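Local coordinates for protein MGS-M5 (PDB 4Q3N) that probably catalyses the NAD-dependent interconversion of L-lactate and pyruvate, as a Rossmann-fold lactate dehydrogenase from a deep-sea metagenome, at residues R140-G145 with A275-D280. Sequence-based numbering, arbitrary orientation.
Sequences RVIGSG and AVLNKD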
loop_
_atom_site.group_PDB
_atom_site.type_symbol
_atom_site.label_atom_id
_atom_site.label_comp_id
_atom_site.label_asym_id
_atom_site.label_seq_id
_atom_site.Cartn_x
_atom_site.Cartn_y
_atom_site.Cartn_z
ATOM N N ARG A 140 12.107 20.827 16.458
ATOM C CA ARG A 140 12.248 20.751 14.987
ATOM C C ARG A 140 13.570 20.146 14.565
ATOM O O ARG A 140 13.914 20.138 13.380
ATOM C CB ARG A 140 12.178 22.157 14.381
ATOM C CG ARG A 140 11.048 23.006 14.965
ATOM C CD ARG A 140 9.725 22.769 14.220
ATOM N NE ARG A 140 9.764 23.248 12.835
ATOM C CZ ARG A 140 8.822 22.967 11.933
ATOM N NH1 ARG A 140 7.751 22.247 12.294
ATOM N NH2 ARG A 140 8.915 23.436 10.688
ATOM N N VAL A 141 14.356 19.713 15.535
ATOM C CA VAL A 141 15.631 19.033 15.176
ATOM C C VAL A 141 15.726 17.736 15.943
ATOM O O VAL A 141 15.648 17.741 17.171
ATOM C CB VAL A 141 16.885 19.902 15.511
ATOM C CG1 VAL A 141 18.201 19.117 15.191
ATOM C CG2 VAL A 141 16.823 21.212 14.748
ATOM N N ILE A 142 15.845 16.630 15.223
ATOM C CA ILE A 142 15.924 15.342 15.862
ATOM C C ILE A 142 17.015 14.504 15.243
ATOM O O ILE A 142 17.524 14.799 14.138
ATOM C CB ILE A 142 14.545 14.567 15.740
ATOM C CG1 ILE A 142 14.151 14.413 14.273
ATOM C CG2 ILE A 142 13.475 15.324 16.486
ATOM C CD1 ILE A 142 12.887 13.549 14.052
ATOM N N GLY A 143 17.350 13.415 15.926
ATOM C CA GLY A 143 18.232 12.416 15.327
ATOM C C GLY A 143 17.517 11.060 15.285
ATOM O O GLY A 143 16.535 10.859 15.977
ATOM N N SER A 144 18.040 10.115 14.510
ATOM C CA SER A 144 17.394 8.815 14.416
ATOM C C SER A 144 17.564 7.980 15.713
ATOM O O SER A 144 16.808 7.011 15.924
ATOM C CB SER A 144 17.916 8.035 13.209
ATOM O OG SER A 144 19.318 7.951 13.192
ATOM N N GLY A 145 18.537 8.344 16.547
ATOM C CA GLY A 145 18.641 7.775 17.888
ATOM C C GLY A 145 18.569 6.255 17.911
ATOM O O GLY A 145 19.239 5.570 17.137
ATOM N N ALA A 275 9.337 9.511 21.761
ATOM C CA ALA A 275 8.790 10.840 21.565
ATOM C C ALA A 275 7.619 10.784 20.598
ATOM O O ALA A 275 7.548 9.904 19.741
ATOM C CB ALA A 275 9.911 11.822 21.044
ATOM N N VAL A 276 6.710 11.742 20.753
ATOM C CA VAL A 276 5.546 11.847 19.904
ATOM C C VAL A 276 5.882 12.722 18.698
ATOM O O VAL A 276 6.181 13.917 18.859
ATOM C CB VAL A 276 4.331 12.456 20.680
ATOM C CG1 VAL A 276 3.101 12.517 19.745
ATOM C CG2 VAL A 276 4.021 11.629 21.906
ATOM N N LEU A 277 5.788 12.147 17.503
ATOM C CA LEU A 277 6.067 12.867 16.243
ATOM C C LEU A 277 4.793 13.191 15.454
ATOM O O LEU A 277 3.935 12.322 15.265
ATOM C CB LEU A 277 6.969 12.037 15.348
ATOM C CG LEU A 277 8.425 11.943 15.831
ATOM C CD1 LEU A 277 9.177 10.872 15.022
ATOM C CD2 LEU A 277 9.074 13.310 15.585
ATOM N N ASN A 278 4.700 14.409 14.944
ATOM C CA ASN A 278 3.589 14.755 14.070
ATOM C C ASN A 278 4.146 15.775 13.052
ATOM O O ASN A 278 5.360 15.934 12.944
ATOM C CB ASN A 278 2.385 15.283 14.897
ATOM C CG ASN A 278 2.675 16.596 15.601
ATOM O OD1 ASN A 278 3.472 17.381 15.127
ATOM N ND2 ASN A 278 2.002 16.847 16.749
ATOM N N LYS A 279 3.291 16.467 12.316
ATOM C CA LYS A 279 3.743 17.292 11.185
ATOM C C LYS A 279 4.597 18.459 11.634
ATOM O O LYS A 279 5.328 19.069 10.847
ATOM C CB LYS A 279 2.540 17.858 10.411
ATOM C CG LYS A 279 1.752 18.908 11.168
ATOM C CD LYS A 279 0.547 19.360 10.320
ATOM C CE LYS A 279 -0.399 20.203 11.153
ATOM N NZ LYS A 279 0.250 21.506 11.538
ATOM N N ASP A 280 4.485 18.778 12.905
ATOM C CA ASP A 280 5.212 19.961 13.460
ATOM C C ASP A 280 6.539 19.551 14.100
ATOM O O ASP A 280 7.271 20.418 14.581
ATOM C CB ASP A 280 4.376 20.674 14.517
ATOM C CG ASP A 280 3.073 21.215 13.959
ATOM O OD1 ASP A 280 3.128 21.845 12.881
ATOM O OD2 ASP A 280 2.012 20.965 14.587
HETATM O O HOH W 1 5.747 21.924 10.011
#
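R140 reaches the turn after strand 270-278 with its guanidinium: NH1 donates to the backbone O of D280 at 3.0 Å. The acceptor lies close to the guanidinium plane, but the donor stands 55° out of the D280 carbonyl plane, so the N-H meets the carbonyl from above rather than along a lone pair. The bend at chi2 (-86°) leaves R140 CD 3.4 Å from D280 O, and a further bend at chi3 (-67°) turns the guanidinium so that NH1 reaches the same oxygen. Water 1, at the guanidinium edge, accepts from NH1 and donates to K279 O, adding a second, indirect link to the turn. Deeper in, I142 CD1 meets L277 CD2 at 4.1 Å, an apolar touch between obliquely crossing side chains. Behind the polar contact, N278 OD1 accepts from D280 N at 2.8 Å, an Asx turn that helps fix the D280 backbone, while K279 NZ forms a salt bridge with D280 OD1. R140 NH2 is hydrogen-bonded to N113 O. The contact thus joins edge strand 141-143 of the parallel Rossmann sheet, and R140 just ahead of it, to strand 270-278 and its turn into strand 281-285; I241 of helix 232-246 and I255 of strand 251-258 pack against both I142 and L277.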